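Local structure of rhamnosidase B (Bacillus sp., 2OKX) at residues Ala247-Glu253 with Ala323-Pro329; Val257-Pro263 with His315-Glu321; Leu337-Phe343 with Trp383-Phe387; Val271-Gly275 with Pro368-Pro372. The protein hydrolyses terminal alpha-L-rhamnosyl residues as an alpha-L-rhamnosidase of glycoside hydrolase family 78. One frame throughout, in Å; residues are numbered along the deposited sequence.

Contact 1 of 4, residues Ala247-Glu253 with Ala323-Pro329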
loop_
_atom_site.group_PDB
_atom_site.type_symbol
_atom_site.label_atom_id
_atom_site.label_comp_id
_atom_site.label_asym_id
_atom_site.label_seq_id
_atom_site.Cartn_x
_atom_site.Cartn_y
_atom_site.Cartn_z
ATOM N N ALA A 247 12.572 19.531 21.706
ATOM C CA ALA A 247 13.672 20.280 22.295
ATOM C C ALA A 247 14.769 19.394 22.862
ATOM O O ALA A 247 14.503 18.324 23.412
ATOM C CB ALA A 247 13.142 21.207 23.381
ATOM N N THR A 248 16.003 19.859 22.722
ATOM C CA THR A 248 17.157 19.140 23.230
ATOM C C THR A 248 18.290 20.125 23.480
ATOM O O THR A 248 18.370 21.180 22.840
ATOM C CB THR A 248 17.655 18.073 22.227
ATOM O OG1 THR A 248 18.616 17.223 22.871
ATOM C CG2 THR A 248 18.310 18.738 21.021
ATOM N N ILE A 249 19.162 19.776 24.419
ATOM C CA ILE A 249 20.307 20.616 24.735
ATOM C C ILE A 249 21.524 20.043 24.026
ATOM O O ILE A 249 21.917 18.903 24.276
ATOM C CB ILE A 249 20.591 20.649 26.251
ATOM C CG1 ILE A 249 19.369 21.179 27.002
ATOM C CG2 ILE A 249 21.803 21.524 26.531
ATOM C CD1 ILE A 249 19.005 22.601 26.636
ATOM N N LEU A 250 22.109 20.834 23.136
ATOM C CA LEU A 250 23.289 20.427 22.387
ATOM C C LEU A 250 24.523 20.997 23.073
ATOM O O LEU A 250 24.673 22.213 23.170
ATOM C CB LEU A 250 23.210 20.958 20.952
ATOM C CG LEU A 250 24.453 20.810 20.075
ATOM C CD1 LEU A 250 24.787 19.343 19.901
ATOM C CD2 LEU A 250 24.207 21.465 18.723
ATOM N N THR A 251 25.406 20.120 23.541
ATOM C CA THR A 251 26.617 20.560 24.222
ATOM C C THR A 251 27.868 20.217 23.428
ATOM O O THR A 251 28.120 19.049 23.123
ATOM C CB THR A 251 26.745 19.913 25.613
ATOM O OG1 THR A 251 25.563 20.177 26.376
ATOM C CG2 THR A 251 27.946 20.480 26.354
ATOM N N LEU A 252 28.642 21.245 23.093
ATOM C CA LEU A 252 29.884 21.068 22.350
ATOM C C LEU A 252 31.078 21.155 23.293
ATOM O O LEU A 252 31.209 22.119 24.049
ATOM C CB LEU A 252 30.027 22.141 21.271
ATOM C CG LEU A 252 29.270 21.949 19.958
ATOM C CD1 LEU A 252 29.629 23.076 19.002
ATOM C CD2 LEU A 252 29.642 20.607 19.345
ATOM N N GLU A 253 31.945 20.148 23.246
ATOM C CA GLU A 253 33.131 20.136 24.094
ATOM C C GLU A 253 34.052 21.268 23.660
ATOM O O GLU A 253 34.714 21.895 24.485
ATOM C CB GLU A 253 33.860 18.799 23.972
ATOM C CG GLU A 253 33.016 17.595 24.353
ATOM C CD GLU A 253 33.799 16.295 24.305
ATOM O OE1 GLU A 253 33.199 15.228 24.560
ATOM O OE2 GLU A 253 35.014 16.343 24.013
ATOM N N ALA A 323 33.111 17.069 18.792
ATOM C CA ALA A 323 32.362 16.182 19.675
ATOM C C ALA A 323 31.183 16.904 20.323
ATOM O O ALA A 323 31.269 18.097 20.619
ATOM C CB ALA A 323 33.285 15.622 20.753
ATOM N N PHE A 324 30.081 16.187 20.541
ATOM C CA PHE A 324 28.912 16.790 21.170
ATOM C C PHE A 324 28.028 15.773 21.886
ATOM O O PHE A 324 28.079 14.575 21.607
ATOM C CB PHE A 324 28.069 17.546 20.135
ATOM C CG PHE A 324 27.449 16.659 19.087
ATOM C CD1 PHE A 324 28.181 16.248 17.979
ATOM C CD2 PHE A 324 26.135 16.225 19.219
ATOM C CE1 PHE A 324 27.611 15.416 17.015
ATOM C CE2 PHE A 324 25.557 15.394 18.262
ATOM C CZ PHE A 324 26.298 14.991 17.159
ATOM N N THR A 325 27.222 16.261 22.820
ATOM C CA THR A 325 26.308 15.409 23.562
ATOM C C THR A 325 24.915 16.017 23.474
ATOM O O THR A 325 24.754 17.173 23.082
ATOM C CB THR A 325 26.706 15.294 25.054
ATOM O OG1 THR A 325 26.516 16.558 25.705
ATOM C CG2 THR A 325 28.162 14.881 25.183
ATOM N N LEU A 326 23.913 15.228 23.838
ATOM C CA LEU A 326 22.529 15.673 23.812
ATOM C C LEU A 326 21.822 15.220 25.074
ATOM O O LEU A 326 22.080 14.127 25.582
ATOM C CB LEU A 326 21.794 15.079 22.604
ATOM C CG LEU A 326 21.659 15.876 21.305
ATOM C CD1 LEU A 326 23.020 16.307 20.790
ATOM C CD2 LEU A 326 20.937 15.012 20.274
ATOM N N ARG A 327 20.929 16.056 25.586
ATOM C CA ARG A 327 20.166 15.681 26.762
ATOM C C ARG A 327 18.836 16.407 26.766
ATOM O O ARG A 327 18.713 17.503 26.225
ATOM C CB ARG A 327 20.941 15.970 28.055
ATOM C CG ARG A 327 21.065 17.426 28.450
ATOM C CD ARG A 327 21.508 17.517 29.915
ATOM N NE ARG A 327 21.676 18.894 30.369
ATOM C CZ ARG A 327 22.630 19.708 29.932
ATOM N NH1 ARG A 327 23.504 19.284 29.029
ATOM N NH2 ARG A 327 22.703 20.950 30.392
ATOM N N SER A 328 17.840 15.771 27.367
ATOM C CA SER A 328 16.499 16.324 27.449
ATOM C C SER A 328 16.407 17.444 28.472
ATOM O O SER A 328 17.027 17.378 29.533
ATOM C CB SER A 328 15.508 15.225 27.827
ATOM O OG SER A 328 14.230 15.766 28.109
ATOM N N PRO A 329 15.639 18.497 28.160
ATOM C CA PRO A 329 15.491 19.614 29.097
ATOM C C PRO A 329 14.577 19.175 30.235
ATOM O O PRO A 329 14.435 19.871 31.238
ATOM C CB PRO A 329 14.852 20.709 28.241
ATOM C CG PRO A 329 15.251 20.342 26.835
ATOM C CD PRO A 329 15.091 18.851 26.840
HETATM O O HOH W 1 23.700 18.258 26.259
#
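The carbonyl oxygen of Ile249 takes two hydrogen bonds, from the amide N of Arg327 (3.3 Å) and from a water (2.7 Å), with a CA-H...O contact from Leu326 beside them. The same water hydrogen-bonds to Thr251 OG1 and more weakly to Thr325 OG1, tying together two threonines that stand side by side on one face of the pair. In return, Ile249 N bonds Arg327 O at 2.9 Å (N-H...O 168°), and the pattern repeats at Thr251 and Thr325, making a regular antiparallel pair. Arg327 runs extended from CG to NE and lays one face of its guanidinium over Ile249 CG2, 3.8 Å from NH1, while NH2 forms a salt bridge with Glu298. On the sheet face that carries Leu250, Phe324 and Leu326, Leu250 CD1 touches both Phe324 CD2 (3.5 Å) and Leu326 CD1 (3.6 Å). Beyond the strand end, Pro329 sets CD against Ala247 O (3.5 Å) and CG near Ala247 CB; Pro329 CG also lies 4.2 Å from Ile249 CG1. An alanine here, without CG and CD, is likely to leave a gap beside Ala247 and Ile249. Strand 240-252 is flanked by strand 297-309, whose Val301, His299 and Gly297 bond to its backbone, and by strand 338-340 at Ala247. Phe324 and Leu326 rest on Ile318 of strand 314-320.

Contact 2 of 4, residues Val257-Pro263 with His315-Glu321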
loop_
_atom_site.group_PDB
_atom_site.type_symbol
_atom_site.label_atom_id
_atom_site.label_comp_id
_atom_site.label_asym_id
_atom_site.label_seq_id
_atom_site.Cartn_x
_atom_site.Cartn_y
_atom_site.Cartn_z
ATOM N N VAL A 257 31.567 23.634 13.893
ATOM C CA VAL A 257 30.374 23.708 13.054
ATOM C C VAL A 257 29.539 22.447 13.244
ATOM O O VAL A 257 30.065 21.336 13.220
ATOM C CB VAL A 257 30.741 23.832 11.555
ATOM C CG1 VAL A 257 29.470 23.857 10.710
ATOM C CG2 VAL A 257 31.553 25.096 11.316
ATOM N N VAL A 258 28.238 22.629 13.446
ATOM C CA VAL A 258 27.330 21.506 13.633
ATOM C C VAL A 258 26.265 21.573 12.548
ATOM O O VAL A 258 25.782 22.653 12.208
ATOM C CB VAL A 258 26.644 21.560 15.016
ATOM C CG1 VAL A 258 25.740 20.352 15.202
ATOM C CG2 VAL A 258 27.694 21.607 16.115
ATOM N N THR A 259 25.909 20.423 11.991
ATOM C CA THR A 259 24.899 20.393 10.947
ATOM C C THR A 259 23.658 19.660 11.424
ATOM O O THR A 259 23.733 18.514 11.871
ATOM C CB THR A 259 25.425 19.696 9.672
ATOM O OG1 THR A 259 26.601 20.368 9.204
ATOM C CG2 THR A 259 24.365 19.732 8.571
ATOM N N LEU A 260 22.514 20.333 11.348
ATOM C CA LEU A 260 21.254 19.721 11.745
ATOM C C LEU A 260 20.641 19.203 10.456
ATOM O O LEU A 260 20.540 19.943 9.477
ATOM C CB LEU A 260 20.313 20.747 12.379
ATOM C CG LEU A 260 20.817 21.510 13.607
ATOM C CD1 LEU A 260 19.710 22.438 14.101
ATOM C CD2 LEU A 260 21.227 20.531 14.708
ATOM N N GLY A 261 20.248 17.934 10.457
ATOM C CA GLY A 261 19.657 17.347 9.270
ATOM C C GLY A 261 18.225 16.904 9.483
ATOM O O GLY A 261 17.873 16.369 10.534
ATOM N N PHE A 262 17.396 17.132 8.473
ATOM C CA PHE A 262 15.994 16.752 8.527
ATOM C C PHE A 262 15.666 15.975 7.257
ATOM O O PHE A 262 15.233 16.547 6.255
ATOM C CB PHE A 262 15.126 18.006 8.648
ATOM C CG PHE A 262 15.308 18.730 9.953
ATOM C CD1 PHE A 262 14.618 18.323 11.089
ATOM C CD2 PHE A 262 16.211 19.782 10.059
ATOM C CE1 PHE A 262 14.825 18.955 12.322
ATOM C CE2 PHE A 262 16.430 20.420 11.284
ATOM C CZ PHE A 262 15.735 20.003 12.416
ATOM N N PRO A 263 15.889 14.651 7.287
ATOM C CA PRO A 263 15.637 13.752 6.158
ATOM C C PRO A 263 14.270 13.966 5.523
ATOM O O PRO A 263 14.124 13.878 4.303
ATOM C CB PRO A 263 15.760 12.369 6.789
ATOM C CG PRO A 263 16.787 12.589 7.852
ATOM C CD PRO A 263 16.324 13.886 8.469
ATOM N N HIS A 315 12.033 12.348 11.199
ATOM C CA HIS A 315 13.472 12.161 11.332
ATOM C C HIS A 315 14.270 13.381 11.760
ATOM O O HIS A 315 13.989 14.500 11.341
ATOM C CB HIS A 315 14.018 11.614 10.013
ATOM C CG HIS A 315 13.525 10.238 9.698
ATOM N ND1 HIS A 315 14.193 9.101 10.097
ATOM C CD2 HIS A 315 12.382 9.815 9.108
ATOM C CE1 HIS A 315 13.483 8.037 9.768
ATOM N NE2 HIS A 315 12.379 8.442 9.169
ATOM N N PHE A 316 15.283 13.135 12.587
ATOM C CA PHE A 316 16.157 14.181 13.111
ATOM C C PHE A 316 17.589 13.648 13.136
ATOM O O PHE A 316 17.837 12.557 13.650
ATOM C CB PHE A 316 15.727 14.535 14.538
ATOM C CG PHE A 316 16.487 15.686 15.138
ATOM C CD1 PHE A 316 16.695 15.752 16.512
ATOM C CD2 PHE A 316 16.964 16.720 14.339
ATOM C CE1 PHE A 316 17.365 16.836 17.082
ATOM C CE2 PHE A 316 17.634 17.806 14.899
ATOM C CZ PHE A 316 17.833 17.862 16.273
ATOM N N ALA A 317 18.529 14.406 12.583
ATOM C CA ALA A 317 19.921 13.972 12.568
ATOM C C ALA A 317 20.862 15.132 12.845
ATOM O O ALA A 317 20.526 16.289 12.607
ATOM C CB ALA A 317 20.267 13.336 11.220
ATOM N N ILE A 318 22.048 14.809 13.348
ATOM C CA ILE A 318 23.050 15.818 13.652
ATOM C C ILE A 318 24.436 15.259 13.361
ATOM O O ILE A 318 24.712 14.093 13.639
ATOM C CB ILE A 318 23.012 16.228 15.140
ATOM C CG1 ILE A 318 21.612 16.711 15.523
ATOM C CG2 ILE A 318 24.032 17.331 15.393
ATOM C CD1 ILE A 318 21.460 17.035 17.003
ATOM N N ASP A 319 25.303 16.089 12.797
ATOM C CA ASP A 319 26.666 15.666 12.508
ATOM C C ASP A 319 27.618 16.843 12.671
ATOM O O ASP A 319 27.233 17.996 12.480
ATOM C CB ASP A 319 26.774 15.099 11.091
ATOM C CG ASP A 319 28.102 14.412 10.840
ATOM O OD1 ASP A 319 29.004 15.044 10.251
ATOM O OD2 ASP A 319 28.245 13.239 11.245
ATOM N N SER A 320 28.861 16.544 13.033
ATOM C CA SER A 320 29.870 17.578 13.231
ATOM C C SER A 320 31.266 16.978 13.342
ATOM O O SER A 320 31.425 15.819 13.721
ATOM C CB SER A 320 29.570 18.369 14.506
ATOM O OG SER A 320 30.575 19.340 14.744
ATOM N N GLU A 321 32.275 17.773 13.001
ATOM C CA GLU A 321 33.655 17.321 13.098
ATOM C C GLU A 321 34.098 17.484 14.550
ATOM O O GLU A 321 35.181 17.044 14.938
ATOM C CB GLU A 321 34.554 18.141 12.172
ATOM C CG GLU A 321 34.260 17.947 10.689
ATOM C CD GLU A 321 35.201 18.740 9.791
ATOM O OE1 GLU A 321 35.083 18.623 8.551
ATOM O OE2 GLU A 321 36.057 19.482 10.321
HETATM O O HOH W 2 28.870 19.507 10.623
#
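The rings of Phe262 and Phe316 lie side by side and point the same way, their planes 22° apart but slid so far, with centroids 5.5 Å from each other, that they barely overlap; the touch is between Phe262 CE1 and Phe316 CD2 at 3.7 Å. Gly261 O sits at the edge of the Phe316 ring, and Pro263 CB approaches the His315 ring obliquely. Most of the proline's contact is instead with the His315 CB, 3.6 Å from its CD, while the imidazole nitrogens bond to Asn396 and Asp483. These residues end an antiparallel strand pair in domain D2, and the sheet they belong to is consistent with one half of the beta-sandwich expected of the galactose-binding-like clan. Gly261 pairs with Ala317, its N 2.7 Å from Ala317 O, and Thr259 with Asp319. Leu260 and Ile318 stand alongside each other, and Val258 CG1 presses tightly on Ile318 CG2 (3.5 Å). At the far end, Ser320 holds OG anti to its own N (chi1 177°), from where it donates to Val257 O at 2.6 Å from above the carbonyl plane. A water bridges Thr259 OG1 and Asp319 O, and the Asp319 carboxylate forms a salt bridge with Lys218.

Contact 3 of 4, residues Leu337-Phe343 with Trp383-Phe387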
loop_
_atom_site.group_PDB
_atom_site.type_symbol
_atom_site.label_atom_id
_atom_site.label_comp_id
_atom_site.label_asym_id
_atom_site.label_seq_id
_atom_site.Cartn_x
_atom_site.Cartn_y
_atom_site.Cartn_z
ATOM N N LEU A 337 15.848 13.827 24.064
ATOM C CA LEU A 337 14.953 14.838 23.519
ATOM C C LEU A 337 13.724 14.949 24.401
ATOM O O LEU A 337 13.390 14.026 25.143
ATOM C CB LEU A 337 14.497 14.464 22.099
ATOM C CG LEU A 337 15.540 14.204 21.013
ATOM C CD1 LEU A 337 14.844 13.785 19.728
ATOM C CD2 LEU A 337 16.361 15.447 20.782
ATOM N N ALA A 338 13.056 16.089 24.307
ATOM C CA ALA A 338 11.832 16.334 25.053
ATOM C C ALA A 338 10.903 17.077 24.108
ATOM O O ALA A 338 11.354 17.660 23.125
ATOM C CB ALA A 338 12.123 17.191 26.279
ATOM N N THR A 339 9.608 17.042 24.383
ATOM C CA THR A 339 8.674 17.767 23.541
ATOM C C THR A 339 7.986 18.810 24.405
ATOM O O THR A 339 7.804 18.610 25.605
ATOM C CB THR A 339 7.628 16.835 22.895
ATOM O OG1 THR A 339 6.926 16.110 23.909
ATOM C CG2 THR A 339 8.313 15.854 21.954
ATOM N N ILE A 340 7.635 19.934 23.794
ATOM C CA ILE A 340 6.969 21.019 24.500
ATOM C C ILE A 340 5.559 21.166 23.939
ATOM O O ILE A 340 5.380 21.504 22.769
ATOM C CB ILE A 340 7.735 22.339 24.314
ATOM C CG1 ILE A 340 9.214 22.123 24.641
ATOM C CG2 ILE A 340 7.148 23.411 25.227
ATOM C CD1 ILE A 340 10.083 23.346 24.426
ATOM N N GLY A 341 4.568 20.908 24.787
ATOM C CA GLY A 341 3.177 20.981 24.377
ATOM C C GLY A 341 2.405 19.977 25.213
ATOM O O GLY A 341 2.853 19.629 26.306
ATOM N N THR A 342 1.269 19.488 24.726
ATOM C CA THR A 342 0.711 19.851 23.429
ATOM C C THR A 342 -0.224 21.049 23.616
ATOM O O THR A 342 -1.278 20.921 24.231
ATOM C CB THR A 342 -0.074 18.659 22.856
ATOM O OG1 THR A 342 0.757 17.490 22.900
ATOM C CG2 THR A 342 -0.501 18.929 21.421
ATOM N N PHE A 343 0.163 22.202 23.078
ATOM C CA PHE A 343 -0.625 23.420 23.228
ATOM C C PHE A 343 -2.056 23.306 22.721
ATOM O O PHE A 343 -2.974 23.855 23.323
ATOM C CB PHE A 343 0.088 24.597 22.557
ATOM C CG PHE A 343 1.457 24.870 23.122
ATOM C CD1 PHE A 343 2.599 24.388 22.486
ATOM C CD2 PHE A 343 1.601 25.573 24.314
ATOM C CE1 PHE A 343 3.866 24.600 23.031
ATOM C CE2 PHE A 343 2.861 25.792 24.869
ATOM C CZ PHE A 343 3.997 25.305 24.226
ATOM N N TRP A 383 5.046 22.672 30.315
ATOM C CA TRP A 383 4.860 22.194 28.947
ATOM C C TRP A 383 5.958 21.235 28.475
ATOM O O TRP A 383 5.779 20.526 27.487
ATOM C CB TRP A 383 4.786 23.375 27.978
ATOM C CG TRP A 383 3.578 24.248 28.148
ATOM C CD1 TRP A 383 3.545 25.512 28.665
ATOM C CD2 TRP A 383 2.231 23.933 27.771
ATOM N NE1 TRP A 383 2.263 26.005 28.629
ATOM C CE2 TRP A 383 1.435 25.057 28.085
ATOM C CE3 TRP A 383 1.618 22.810 27.196
ATOM C CZ2 TRP A 383 0.056 25.092 27.845
ATOM C CZ3 TRP A 383 0.246 22.844 26.957
ATOM C CH2 TRP A 383 -0.518 23.978 27.280
ATOM N N VAL A 384 7.087 21.218 29.179
ATOM C CA VAL A 384 8.210 20.355 28.814
ATOM C C VAL A 384 7.985 18.924 29.295
ATOM O O VAL A 384 7.957 18.662 30.499
ATOM C CB VAL A 384 9.519 20.895 29.413
ATOM C CG1 VAL A 384 10.714 20.145 28.836
ATOM C CG2 VAL A 384 9.633 22.382 29.129
ATOM N N LYS A 385 7.835 18.000 28.346
ATOM C CA LYS A 385 7.580 16.597 28.667
ATOM C C LYS A 385 8.674 15.654 28.162
ATOM O O LYS A 385 9.328 15.923 27.156
ATOM C CB LYS A 385 6.257 16.153 28.041
ATOM C CG LYS A 385 5.142 17.190 28.057
ATOM C CD LYS A 385 4.487 17.314 29.416
ATOM C CE LYS A 385 3.275 18.231 29.336
ATOM N NZ LYS A 385 2.295 17.740 28.320
ATOM N N PRO A 386 8.882 14.528 28.859
ATOM C CA PRO A 386 9.908 13.587 28.410
ATOM C C PRO A 386 9.371 12.850 27.183
ATOM O O PRO A 386 8.158 12.767 26.988
ATOM C CB PRO A 386 10.078 12.666 29.613
ATOM C CG PRO A 386 8.697 12.623 30.179
ATOM C CD PRO A 386 8.269 14.076 30.120
ATOM N N PHE A 387 10.273 12.325 26.360
ATOM C CA PHE A 387 9.885 11.601 25.151
ATOM C C PHE A 387 9.688 10.127 25.485
ATOM O O PHE A 387 10.603 9.486 25.990
ATOM C CB PHE A 387 10.979 11.742 24.096
ATOM C CG PHE A 387 10.469 11.696 22.685
ATOM C CD1 PHE A 387 10.403 12.859 21.923
ATOM C CD2 PHE A 387 10.029 10.500 22.129
ATOM C CE1 PHE A 387 9.903 12.834 20.619
ATOM C CE2 PHE A 387 9.527 10.461 20.827
ATOM C CZ PHE A 387 9.464 11.632 20.071
HETATM O O HOH W 3 12.815 12.262 27.101
HETATM O O HOH W 4 2.443 16.668 25.055
#
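Phe343 and Trp383 meet through similar first torsions, chi1 -59° and -67°, each turning CG away from its own carbonyl carbon and bringing the rings together just beyond the end of a short antiparallel strand pair. Strand 384-386 here joins strand 338-340 at an edge of the larger sheet of domain D2. Phe343 CE2 comes down over the centre of one indole face, 3.5 Å from Trp383 CD2, with ring planes at 37°, so the rings meet obliquely. Indole NE1 bonds to Asp363 OD2, which would help hold the ring's rotation, and His361 meets both aromatic groups. The backbone that carries Phe343 is unusual: the peptide between Gly341 and Thr342 is cis, and Gly341 has backbone angles at which a CB would jam against the preceding carbonyl. Gly341 is also heavily used, its N bonding Trp383 O at 3.0 Å and its O lying at the indole edge. That same oxygen accepts Lys385 NZ at 2.8 Å, in the carbonyl plane on a lone pair, because the lysine chain bends back at chi2 and chi4. Ile340 CG2 packs against Trp383 CB (3.6 Å). Between the strands, Thr339 and Lys385 exchange backbone bonds, and Thr339 CG2 touches Phe387 CD1 at 3.7 Å. Past Ala338, one water donates to Leu337 O (2.7 Å) and accepts from Phe387 N (2.6 Å).

Contact 4 of 4, residues Val271-Gly275 with Pro368-Pro372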
loop_
_atom_site.group_PDB
_atom_site.type_symbol
_atom_site.label_atom_id
_atom_site.label_comp_id
_atom_site.label_asym_id
_atom_site.label_seq_id
_atom_site.Cartn_x
_atom_site.Cartn_y
_atom_site.Cartn_z
ATOM N N VAL A 271 13.257 26.273 12.895
ATOM C CA VAL A 271 14.194 25.785 13.895
ATOM C C VAL A 271 14.845 26.967 14.610
ATOM O O VAL A 271 15.269 27.937 13.972
ATOM C CB VAL A 271 15.308 24.933 13.239
ATOM C CG1 VAL A 271 16.344 24.530 14.284
ATOM C CG2 VAL A 271 14.704 23.689 12.585
ATOM N N TRP A 272 14.912 26.877 15.933
ATOM C CA TRP A 272 15.516 27.917 16.757
ATOM C C TRP A 272 16.708 27.346 17.524
ATOM O O TRP A 272 16.665 26.213 18.008
ATOM C CB TRP A 272 14.490 28.462 17.760
ATOM C CG TRP A 272 13.497 29.436 17.183
ATOM C CD1 TRP A 272 13.537 30.798 17.277
ATOM C CD2 TRP A 272 12.319 29.120 16.428
ATOM N NE1 TRP A 272 12.457 31.351 16.631
ATOM C CE2 TRP A 272 11.693 30.344 16.100
ATOM C CE3 TRP A 272 11.731 27.924 15.997
ATOM C CZ2 TRP A 272 10.507 30.407 15.359
ATOM C CZ3 TRP A 272 10.551 27.985 15.260
ATOM C CH2 TRP A 272 9.952 29.221 14.949
ATOM N N VAL A 273 17.769 28.139 17.628
ATOM C CA VAL A 273 18.969 27.742 18.358
ATOM C C VAL A 273 19.325 28.904 19.281
ATOM O O VAL A 273 19.588 30.015 18.818
ATOM C CB VAL A 273 20.149 27.462 17.402
ATOM C CG1 VAL A 273 21.411 27.167 18.201
ATOM C CG2 VAL A 273 19.812 26.276 16.502
ATOM N N ASP A 274 19.323 28.643 20.586
ATOM C CA ASP A 274 19.622 29.679 21.566
ATOM C C ASP A 274 18.624 30.830 21.413
ATOM O O ASP A 274 18.977 31.996 21.569
ATOM C CB ASP A 274 21.051 30.208 21.380
ATOM C CG ASP A 274 22.105 29.133 21.581
ATOM O OD1 ASP A 274 21.945 28.302 22.498
ATOM O OD2 ASP A 274 23.103 29.127 20.831
ATOM N N GLY A 275 17.381 30.488 21.087
ATOM C CA GLY A 275 16.348 31.495 20.928
ATOM C C GLY A 275 16.377 32.275 19.626
ATOM O O GLY A 275 15.558 33.172 19.423
ATOM N N PRO A 368 9.673 30.290 21.799
ATOM C CA PRO A 368 10.942 30.312 21.063
ATOM C C PRO A 368 11.928 31.374 21.542
ATOM O O PRO A 368 13.002 31.055 22.053
ATOM C CB PRO A 368 10.497 30.539 19.624
ATOM C CG PRO A 368 9.189 29.841 19.577
ATOM C CD PRO A 368 8.535 30.298 20.865
ATOM N N GLU A 369 11.554 32.637 21.379
ATOM C CA GLU A 369 12.413 33.742 21.777
ATOM C C GLU A 369 12.448 33.994 23.286
ATOM O O GLU A 369 13.406 34.565 23.800
ATOM C CB GLU A 369 11.987 35.018 21.046
ATOM C CG GLU A 369 12.304 35.033 19.545
ATOM C CD GLU A 369 11.404 34.120 18.714
ATOM O OE1 GLU A 369 11.648 33.998 17.492
ATOM O OE2 GLU A 369 10.453 33.530 19.273
ATOM N N ALA A 370 11.411 33.557 23.993
ATOM C CA ALA A 370 11.324 33.758 25.437
ATOM C C ALA A 370 12.173 32.787 26.258
ATOM O O ALA A 370 12.331 32.968 27.467
ATOM C CB ALA A 370 9.870 33.675 25.880
ATOM N N ALA A 371 12.710 31.755 25.612
ATOM C CA ALA A 371 13.540 30.780 26.313
ATOM C C ALA A 371 14.790 30.444 25.506
ATOM O O ALA A 371 14.924 29.340 24.981
ATOM C CB ALA A 371 12.740 29.514 26.592
ATOM N N PRO A 372 15.728 31.398 25.405
ATOM C CA PRO A 372 16.975 31.208 24.660
ATOM C C PRO A 372 17.947 30.232 25.325
ATOM O O PRO A 372 18.947 29.839 24.727
ATOM C CB PRO A 372 17.536 32.622 24.580
ATOM C CG PRO A 372 17.103 33.212 25.884
ATOM C CD PRO A 372 15.668 32.751 25.986
HETATM O O HOH W 5 21.049 28.322 24.874
#
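Trp272 reaches from its strand to Pro368 and Glu369 at the end of helix 362-370. Its CB points toward the helix, and from CG onward the five-membered ring lies under Pro368 CB, which stands 3.7 Å from the ring centroid and only 9° off the normal, a CH-pi contact. CD1 passes 3.7 Å from Glu369 OE1. Next along the ring, NE1 donates to that same oxygen at 2.9 Å, with the bond rather bent (N-H...O 147°) and the carboxylate approached from above its plane. CE2 returns to Pro368 CB, also at 3.7 Å. Glu369 bends at chi2 (73°) to bring OE1 back to the indole, while OE2 hydrogen-bonds a glycerol, probably from the crystallisation liquor. A leucine in place of Trp272 would probably leave Glu369 OE1 without its N-H partner and strip Pro368 CB of the ring face beneath it. Further along, a water donates to both Asp274 OD1 and Pro372 O. Asp274 CA lies 3.2 Å from Pro372 O in a CA-H...O contact. Gly275 lies so close that a CB would clash with Pro372 CB. With their positive phi angles, Asp274 and Gly275 form the type I' turn of a two-residue beta-hairpin joining strands 271-273 and 276-277, against which the helix end is docked.

In the fold
All four contacts fall within domain D2 and on the same side of the chain's centre. Contacts 1, 3 and 4 reach one large antiparallel sheet, contact 2 a second; contacts 1 and 2 lie face to face, centres about 12 Å apart, with Leu250 and Leu252 on Val258, as in a beta-sandwich. Along the chain, 257-263 and 315-321 fall between the segments of contact 1; contact 3 follows, and contact 4 crosses all three. Strands 240-252 and 338-340 join contacts 1 and 3 (centres about 16 Å apart). Val271 packs on Phe262 and Leu260, bringing contact 4 onto contact 2. Contacts 1 and 2 thus join the two sheets, while contact 4 docks helix 362-370 on the hairpin of 271-277.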